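Local coordinates for protein protease Do-like 2, chloroplastic (Arabidopsis thaliana, PDB 4FLN) that is a chloroplast serine protease that makes the primary cleavage of the photodamaged D1 protein of photosystem II, at residues S77-G82 and G209-V214; V152-Y157 and I189-A194; L64-Q69 and L419-A424. All coordinates share one frame; numbering follows the deposited sequence.

Interaction 1 (S77-G82 and G209-V214); sequences SAFMIG and GECIGV
The aromatic ring of Phe79 reaches across to Cys211 and Val214, and its outer carbons make nearly all of the contact. Val214 offers one methyl, CG2, which lies in the plane of the ring and meets its edge at CZ, with CZ and CG2 3.7 Å apart; CE1 of Phe79 is almost as near to the same methyl. Cys211 SG comes in obliquely, 3.9 Å from CE2 of Phe79. This is a sulfur-aromatic contact, with SG 4.7 Å from the ring centroid and 49° off the ring normal. Polar bonding plays no part between the segments, so the join is one of apolar surfaces, all of them buried.

Cys211 holds SG opposite its own backbone N (chi1 157°), a setting that brings the sulfur beside the Phe79 ring and also within range of Gly213 N. It accepts a weak hydrogen bond from Gly213 N, at 3.4 Å from SG, which may help to hold its rotation. With a serine in place of Phe79 the ring would be gone, and Val214 CG2 and Cys211 SG would probably be left lining a gap.

Around this first shell, Leu140, Leu87 of strand 85-88 and Pro203 of strand 203-205 also pack on Phe79. The side chain of Val214 lies about 6 Å from that of Ser200, the probable catalytic serine. The segments 77-82 and 211-214 run at 139° to each other, their axes 9.9 Å apart at closest approach. They belong to different barrels of the chymotrypsin-like fold, strand 72-82 to the N-terminal one and strand 211-216 to the C-terminal one.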
loop_
_atom_site.group_PDB
_atom_site.type_symbol
_atom_site.label_atom_id
_atom_site.label_comp_id
_atom_site.label_asym_id
_atom_site.label_seq_id
_atom_site.Cartn_x
_atom_site.Cartn_y
_atom_site.Cartn_z
ATOM N N SER B 77 -1.697 -34.368 -3.401
ATOM C CA SER B 77 -1.374 -35.681 -2.841
ATOM C C SER B 77 -2.555 -36.636 -2.757
ATOM O O SER B 77 -3.700 -36.227 -2.573
ATOM C CB SER B 77 -0.723 -35.540 -1.469
ATOM O OG SER B 77 0.534 -34.908 -1.590
ATOM N N ALA B 78 -2.255 -37.918 -2.891
ATOM C CA ALA B 78 -3.248 -38.967 -2.719
ATOM C C ALA B 78 -2.588 -40.191 -2.086
ATOM O O ALA B 78 -1.362 -40.256 -1.989
ATOM C CB ALA B 78 -3.897 -39.315 -4.052
ATOM N N PHE B 79 -3.393 -41.146 -1.631
ATOM C CA PHE B 79 -2.839 -42.358 -1.039
ATOM C C PHE B 79 -3.736 -43.565 -1.238
ATOM O O PHE B 79 -4.937 -43.431 -1.450
ATOM C CB PHE B 79 -2.550 -42.155 0.451
ATOM C CG PHE B 79 -3.742 -41.709 1.248
ATOM C CD1 PHE B 79 -4.100 -40.369 1.298
ATOM C CD2 PHE B 79 -4.492 -42.623 1.970
ATOM C CE1 PHE B 79 -5.193 -39.955 2.044
ATOM C CE2 PHE B 79 -5.588 -42.211 2.718
ATOM C CZ PHE B 79 -5.936 -40.880 2.752
ATOM N N MET B 80 -3.138 -44.746 -1.148
ATOM C CA MET B 80 -3.860 -45.993 -1.346
ATOM C C MET B 80 -4.653 -46.362 -0.101
ATOM O O MET B 80 -4.085 -46.565 0.973
ATOM C CB MET B 80 -2.871 -47.112 -1.669
ATOM C CG MET B 80 -1.955 -46.800 -2.841
ATOM S SD MET B 80 -0.660 -48.029 -3.057
ATOM C CE MET B 80 0.229 -47.354 -4.458
ATOM N N ILE B 81 -5.972 -46.435 -0.257
ATOM C CA ILE B 81 -6.865 -46.815 0.832
ATOM C C ILE B 81 -7.298 -48.269 0.775
ATOM O O ILE B 81 -8.077 -48.719 1.611
ATOM C CB ILE B 81 -8.109 -45.944 0.855
ATOM C CG1 ILE B 81 -8.824 -46.013 -0.492
ATOM C CG2 ILE B 81 -7.732 -44.518 1.178
ATOM C CD1 ILE B 81 -10.017 -45.105 -0.567
ATOM N N GLY B 82 -6.795 -49.002 -0.210
ATOM C CA GLY B 82 -7.195 -50.385 -0.394
ATOM C C GLY B 82 -8.077 -50.577 -1.611
ATOM O O GLY B 82 -8.495 -49.606 -2.246
ATOM N N GLY B 209 0.578 -45.747 12.740
ATOM C CA GLY B 209 0.628 -45.940 11.307
ATOM C C GLY B 209 -0.727 -45.994 10.627
ATOM O O GLY B 209 -0.806 -46.192 9.417
ATOM N N GLU B 210 -1.797 -45.828 11.394
ATOM C CA GLU B 210 -3.127 -45.755 10.804
ATOM C C GLU B 210 -3.350 -44.342 10.297
ATOM O O GLU B 210 -2.842 -43.381 10.868
ATOM C CB GLU B 210 -4.209 -46.110 11.824
ATOM C CG GLU B 210 -3.970 -47.416 12.562
ATOM C CD GLU B 210 -5.067 -47.741 13.561
ATOM O OE1 GLU B 210 -5.267 -46.955 14.511
ATOM O OE2 GLU B 210 -5.728 -48.791 13.396
ATOM N N CYS B 211 -4.103 -44.214 9.213
ATOM C CA CYS B 211 -4.449 -42.900 8.692
ATOM C C CYS B 211 -5.666 -42.366 9.435
ATOM O O CYS B 211 -6.701 -43.028 9.500
ATOM C CB CYS B 211 -4.739 -42.982 7.204
ATOM S SG CYS B 211 -5.753 -41.652 6.604
ATOM N N ILE B 212 -5.524 -41.191 10.034
ATOM C CA ILE B 212 -6.612 -40.601 10.809
ATOM C C ILE B 212 -7.428 -39.550 10.069
ATOM O O ILE B 212 -8.279 -38.895 10.665
ATOM C CB ILE B 212 -6.146 -40.083 12.175
ATOM C CG1 ILE B 212 -4.960 -39.131 12.017
ATOM C CG2 ILE B 212 -5.823 -41.264 13.084
ATOM C CD1 ILE B 212 -5.355 -37.754 11.547
ATOM N N GLY B 213 -7.145 -39.373 8.782
ATOM C CA GLY B 213 -7.880 -38.425 7.965
ATOM C C GLY B 213 -7.093 -37.989 6.746
ATOM O O GLY B 213 -6.064 -38.574 6.428
ATOM N N VAL B 214 -7.576 -36.960 6.059
ATOM C CA VAL B 214 -6.920 -36.466 4.851
ATOM C C VAL B 214 -6.505 -35.020 5.068
ATOM O O VAL B 214 -7.274 -34.237 5.622
ATOM C CB VAL B 214 -7.868 -36.557 3.636
ATOM C CG1 VAL B 214 -7.284 -35.848 2.417
ATOM C CG2 VAL B 214 -8.173 -38.005 3.322
#

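Interaction 2 (V152-Y157 and I189-A194); sequences VTVVGY and IQIDAA
Ile191 meets Val152 and Val154 with two different branches of its side chain. Its CB points toward strand 151-156 and divides the work. The shorter branch, CG2, sits 4.0 Å from Val152 CG2 and nearly as close to Val152 CB, the two side chains crossing at about a right angle. The longer branch leaves through CG1, which is placed between the backbone N and the carbonyl carbon with chi1 58°, a setting that directs CD1 to Val154 while CG2 stays at Val152. There its tip, CD1, touches Val154 CG2 at 4.0 Å. One isoleucine thus spans two valines that are two residues apart on their strand and point the same way. The contact is entirely apolar and buried, with no hydrogen bond between the segments.

Just past Ile191 the chain leaves the strand, and Asp192 OD2 accepts a hydrogen bond from the backbone N of Lys168 of the second subunit. Within the C-terminal barrel of the protease domain, strands 151-156 and 185-191 are not neighbours: strand 165-178 runs between them, antiparallel to both, with its Val171 packing on Val152, while Ala204 of strand 203-205 touches both valines.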
loop_
_atom_site.group_PDB
_atom_site.type_symbol
_atom_site.label_atom_id
_atom_site.label_comp_id
_atom_site.label_asym_id
_atom_site.label_seq_id
_atom_site.Cartn_x
_atom_site.Cartn_y
_atom_site.Cartn_z
ATOM N N VAL B 152 0.408 -36.490 15.546
ATOM C CA VAL B 152 0.020 -36.676 14.148
ATOM C C VAL B 152 1.180 -36.365 13.205
ATOM O O VAL B 152 1.984 -35.475 13.471
ATOM C CB VAL B 152 -1.166 -35.775 13.749
ATOM C CG1 VAL B 152 -1.745 -36.226 12.408
ATOM C CG2 VAL B 152 -2.229 -35.818 14.794
ATOM N N THR B 153 1.282 -37.106 12.109
ATOM C CA THR B 153 2.172 -36.698 11.031
ATOM C C THR B 153 1.391 -36.672 9.727
ATOM O O THR B 153 0.579 -37.562 9.453
ATOM C CB THR B 153 3.437 -37.592 10.871
ATOM O OG1 THR B 153 3.078 -38.836 10.265
ATOM C CG2 THR B 153 4.099 -37.858 12.201
ATOM N N VAL B 154 1.639 -35.629 8.941
ATOM C CA VAL B 154 1.032 -35.456 7.635
ATOM C C VAL B 154 2.089 -35.767 6.586
ATOM O O VAL B 154 3.211 -35.276 6.676
ATOM C CB VAL B 154 0.546 -34.009 7.480
ATOM C CG1 VAL B 154 0.343 -33.631 6.015
ATOM C CG2 VAL B 154 -0.713 -33.792 8.295
ATOM N N VAL B 155 1.736 -36.590 5.603
ATOM C CA VAL B 155 2.650 -36.966 4.525
ATOM C C VAL B 155 2.127 -36.555 3.148
ATOM O O VAL B 155 0.968 -36.804 2.808
ATOM C CB VAL B 155 2.899 -38.482 4.524
ATOM C CG1 VAL B 155 3.768 -38.876 3.357
ATOM C CG2 VAL B 155 3.550 -38.903 5.832
ATOM N N GLY B 156 2.985 -35.938 2.346
ATOM C CA GLY B 156 2.570 -35.451 1.045
ATOM C C GLY B 156 3.703 -34.972 0.161
ATOM O O GLY B 156 4.877 -35.095 0.505
ATOM N N TYR B 157 3.351 -34.424 -0.992
ATOM C CA TYR B 157 4.353 -33.939 -1.923
ATOM C C TYR B 157 4.280 -32.428 -2.075
ATOM O O TYR B 157 3.368 -31.913 -2.709
ATOM C CB TYR B 157 4.181 -34.617 -3.282
ATOM C CG TYR B 157 4.422 -36.105 -3.226
ATOM C CD1 TYR B 157 5.669 -36.635 -3.523
ATOM C CD2 TYR B 157 3.412 -36.977 -2.856
ATOM C CE1 TYR B 157 5.900 -37.992 -3.458
ATOM C CE2 TYR B 157 3.633 -38.338 -2.788
ATOM C CZ TYR B 157 4.882 -38.840 -3.090
ATOM O OH TYR B 157 5.114 -40.197 -3.034
ATOM N N ILE B 189 -10.425 -32.011 12.163
ATOM C CA ILE B 189 -9.332 -32.086 13.121
ATOM C C ILE B 189 -8.330 -30.990 12.816
ATOM O O ILE B 189 -7.895 -30.854 11.680
ATOM C CB ILE B 189 -8.590 -33.440 13.037
ATOM C CG1 ILE B 189 -9.560 -34.605 13.231
ATOM C CG2 ILE B 189 -7.460 -33.512 14.058
ATOM C CD1 ILE B 189 -8.968 -35.945 12.844
ATOM N N GLN B 190 -7.980 -30.202 13.830
ATOM C CA GLN B 190 -6.923 -29.202 13.713
ATOM C C GLN B 190 -5.611 -29.789 14.211
ATOM O O GLN B 190 -5.575 -30.458 15.241
ATOM C CB GLN B 190 -7.248 -28.001 14.576
ATOM C CG GLN B 190 -7.779 -26.788 13.867
ATOM C CD GLN B 190 -7.906 -25.603 14.816
ATOM O OE1 GLN B 190 -7.011 -25.350 15.629
ATOM N NE2 GLN B 190 -9.017 -24.877 14.719
ATOM N N ILE B 191 -4.527 -29.537 13.492
ATOM C CA ILE B 191 -3.218 -29.969 13.964
ATOM C C ILE B 191 -2.253 -28.808 14.147
ATOM O O ILE B 191 -2.394 -27.746 13.554
ATOM C CB ILE B 191 -2.563 -31.037 13.049
ATOM C CG1 ILE B 191 -2.411 -30.504 11.625
ATOM C CG2 ILE B 191 -3.342 -32.372 13.090
ATOM C CD1 ILE B 191 -1.102 -30.905 11.002
ATOM N N ASP B 192 -1.229 -29.083 14.932
ATOM C CA ASP B 192 -0.302 -28.125 15.512
ATOM C C ASP B 192 0.794 -27.775 14.499
ATOM O O ASP B 192 1.755 -27.089 14.817
ATOM C CB ASP B 192 0.281 -28.834 16.744
ATOM C CG ASP B 192 1.269 -28.010 17.505
ATOM O OD1 ASP B 192 2.479 -28.127 17.212
ATOM O OD2 ASP B 192 0.843 -27.288 18.428
ATOM N N ALA B 193 0.670 -28.288 13.281
ATOM C CA ALA B 193 1.712 -28.122 12.265
ATOM C C ALA B 193 1.147 -27.591 10.955
ATOM O O ALA B 193 0.043 -27.950 10.561
ATOM C CB ALA B 193 2.428 -29.448 12.027
ATOM N N ALA B 194 1.902 -26.736 10.277
ATOM C CA ALA B 194 1.430 -26.169 9.018
ATOM C C ALA B 194 1.574 -27.178 7.881
ATOM O O ALA B 194 2.422 -28.071 7.942
ATOM C CB ALA B 194 2.160 -24.880 8.694
#

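Interaction 3 (L64-Q69 and L419-A424); sequences LPWQKQ and LSQVLA
Leu64 and Trp66 come up to the end of the Gln421 side chain, and van der Waals contact is what joins the segments. Leu64 CD2 lies 3.5 Å from Gln421 OE1, a methyl against a carbonyl oxygen, with the two side chains crossing at about a right angle. Trp66 adds a looser approach: its CH2 is 4.3 Å from the same OE1, which lies oblique to the indole. Gln421 can reach this far because its chain is extended beyond CG (chi2 -158°), which carries the amide away from its strand.

The segments face each other across a domain boundary. Residues 64-69 sit in the loop joining the first two strands of the N-terminal barrel of the protease domain, the position of loop LA in HtrA proteases, whereas strand 417-422 belongs to the second PDZ domain.

Aromatic and apolar packing shapes the loop side. Leu64 CB rests over one face of the Trp66 indole, 3.7 Å above the plane and offset toward the rim, and Tyr372 stacks with Trp66 edge to face. Pro65 packs on Thr381 of strand 378-382, the neighbour of strand 417-422 in the PDZ sheet.

No hydrogen bond crosses between the segments; those nearby lie within one side or lead to another chain. Gln67 N donates to Leu64 O at 3.2 Å, bending the loop back on itself. In the hexamer, Gln67 NE2 binds Lys68 O of the fourth subunit, and Val422 O binds Gln71 NE2 of that same neighbouring subunit.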
loop_
_atom_site.group_PDB
_atom_site.type_symbol
_atom_site.label_atom_id
_atom_site.label_comp_id
_atom_site.label_asym_id
_atom_site.label_seq_id
_atom_site.Cartn_x
_atom_site.Cartn_y
_atom_site.Cartn_z
ATOM N N LEU B 64 -18.325 -15.142 -19.190
ATOM C CA LEU B 64 -18.662 -15.476 -20.571
ATOM C C LEU B 64 -18.824 -16.998 -20.690
ATOM O O LEU B 64 -17.852 -17.698 -20.976
ATOM C CB LEU B 64 -17.548 -15.002 -21.511
ATOM C CG LEU B 64 -16.945 -13.607 -21.299
ATOM C CD1 LEU B 64 -15.534 -13.532 -21.877
ATOM C CD2 LEU B 64 -17.830 -12.516 -21.887
ATOM N N PRO B 65 -20.040 -17.526 -20.442
ATOM C CA PRO B 65 -20.041 -18.990 -20.337
ATOM C C PRO B 65 -20.271 -19.784 -21.627
ATOM O O PRO B 65 -20.881 -20.852 -21.552
ATOM C CB PRO B 65 -21.240 -19.233 -19.426
ATOM C CG PRO B 65 -22.199 -18.137 -19.810
ATOM C CD PRO B 65 -21.351 -16.936 -20.121
ATOM N N TRP B 66 -19.740 -19.323 -22.755
ATOM C CA TRP B 66 -19.579 -20.141 -23.954
ATOM C C TRP B 66 -18.108 -20.503 -24.039
ATOM O O TRP B 66 -17.673 -21.182 -24.961
ATOM C CB TRP B 66 -20.036 -19.392 -25.206
ATOM C CG TRP B 66 -19.630 -17.966 -25.177
ATOM C CD1 TRP B 66 -18.453 -17.444 -25.611
ATOM C CD2 TRP B 66 -20.388 -16.871 -24.650
ATOM N NE1 TRP B 66 -18.431 -16.087 -25.400
ATOM C CE2 TRP B 66 -19.608 -15.711 -24.808
ATOM C CE3 TRP B 66 -21.653 -16.759 -24.063
ATOM C CZ2 TRP B 66 -20.048 -14.453 -24.400
ATOM C CZ3 TRP B 66 -22.088 -15.515 -23.663
ATOM C CH2 TRP B 66 -21.287 -14.376 -23.832
ATOM N N GLN B 67 -17.350 -20.002 -23.067
ATOM C CA GLN B 67 -15.893 -20.090 -23.058
ATOM C C GLN B 67 -15.381 -20.794 -21.809
ATOM O O GLN B 67 -16.091 -20.945 -20.806
ATOM C CB GLN B 67 -15.254 -18.697 -23.095
ATOM C CG GLN B 67 -15.176 -18.030 -24.455
ATOM C CD GLN B 67 -14.378 -16.727 -24.419
ATOM O OE1 GLN B 67 -13.679 -16.434 -23.442
ATOM N NE2 GLN B 67 -14.480 -15.943 -25.489
ATOM N N LYS B 68 -14.127 -21.211 -21.876
ATOM C CA LYS B 68 -13.475 -21.797 -20.732
ATOM C C LYS B 68 -12.310 -20.919 -20.261
ATOM O O LYS B 68 -11.779 -20.118 -21.026
ATOM C CB LYS B 68 -13.048 -23.228 -21.060
ATOM C CG LYS B 68 -14.255 -24.153 -21.251
ATOM C CD LYS B 68 -13.878 -25.625 -21.289
ATOM C CE LYS B 68 -15.074 -26.502 -20.953
ATOM N NZ LYS B 68 -15.535 -26.297 -19.546
ATOM N N GLN B 69 -11.948 -21.039 -18.989
ATOM C CA GLN B 69 -10.794 -20.324 -18.468
ATOM C C GLN B 69 -9.501 -20.941 -18.987
ATOM O O GLN B 69 -9.518 -21.939 -19.708
ATOM C CB GLN B 69 -10.801 -20.346 -16.944
ATOM C CG GLN B 69 -11.981 -19.622 -16.332
ATOM C CD GLN B 69 -11.808 -19.399 -14.849
ATOM O OE1 GLN B 69 -11.030 -20.097 -14.191
ATOM N NE2 GLN B 69 -12.521 -18.414 -14.312
ATOM N N LEU B 419 -29.458 -11.072 -16.238
ATOM C CA LEU B 419 -28.976 -10.578 -17.495
ATOM C C LEU B 419 -27.592 -10.040 -17.186
ATOM O O LEU B 419 -27.460 -9.023 -16.507
ATOM C CB LEU B 419 -29.889 -9.440 -17.918
ATOM C CG LEU B 419 -29.417 -8.543 -19.044
ATOM C CD1 LEU B 419 -29.044 -9.401 -20.222
ATOM C CD2 LEU B 419 -30.528 -7.602 -19.396
ATOM N N SER B 420 -26.557 -10.715 -17.668
ATOM C CA SER B 420 -25.186 -10.283 -17.367
ATOM C C SER B 420 -24.726 -9.102 -18.233
ATOM O O SER B 420 -24.369 -8.050 -17.706
ATOM C CB SER B 420 -24.182 -11.446 -17.384
ATOM O OG SER B 420 -24.472 -12.379 -18.405
ATOM N N GLN B 421 -24.708 -9.288 -19.550
ATOM C CA GLN B 421 -24.415 -8.193 -20.473
ATOM C C GLN B 421 -25.407 -8.182 -21.641
ATOM O O GLN B 421 -26.126 -9.156 -21.869
ATOM C CB GLN B 421 -22.977 -8.309 -21.000
ATOM C CG GLN B 421 -22.770 -9.443 -22.000
ATOM C CD GLN B 421 -21.325 -9.887 -22.113
ATOM O OE1 GLN B 421 -20.919 -10.847 -21.461
ATOM N NE2 GLN B 421 -20.542 -9.201 -22.949
ATOM N N VAL B 422 -25.456 -7.074 -22.372
ATOM C CA VAL B 422 -26.199 -7.031 -23.628
ATOM C C VAL B 422 -25.209 -6.843 -24.761
ATOM O O VAL B 422 -24.436 -5.896 -24.750
ATOM C CB VAL B 422 -27.199 -5.859 -23.680
ATOM C CG1 VAL B 422 -27.773 -5.730 -25.074
ATOM C CG2 VAL B 422 -28.310 -6.054 -22.665
ATOM N N LEU B 423 -25.224 -7.725 -25.751
ATOM C CA LEU B 423 -24.305 -7.545 -26.865
ATOM C C LEU B 423 -24.960 -6.564 -27.826
ATOM O O LEU B 423 -25.985 -6.876 -28.449
ATOM C CB LEU B 423 -24.047 -8.875 -27.563
ATOM C CG LEU B 423 -23.892 -10.083 -26.650
ATOM C CD1 LEU B 423 -23.767 -11.333 -27.477
ATOM C CD2 LEU B 423 -22.673 -9.897 -25.796
ATOM N N ALA B 424 -24.342 -5.393 -27.964
ATOM C CA ALA B 424 -24.978 -4.262 -28.623
ATOM C C ALA B 424 -25.461 -4.582 -30.048
ATOM O O ALA B 424 -24.802 -5.307 -30.793
ATOM C CB ALA B 424 -24.050 -3.071 -28.618
#

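Interactions 1 and 2 are neighbours in the protease domain, their centres about 12 Å apart, and they touch directly. Ser77 OG lies 2.9 Å from Tyr157 N, a probable hydrogen bond between the barrels, and Ile212 CD1 packs on Val152 CG1 at 4.0 Å. Both lie near the probable catalytic serine: Ser77 shares a backbone hydrogen bond with Ser200, and the side chain of Val154 is about 7 Å from that of Ser200. Interaction 3 is remote, centred about 42 Å from either, with nearest atoms about 20 Å from interaction 1; it joins the protease domain to a PDZ domain away from the active site.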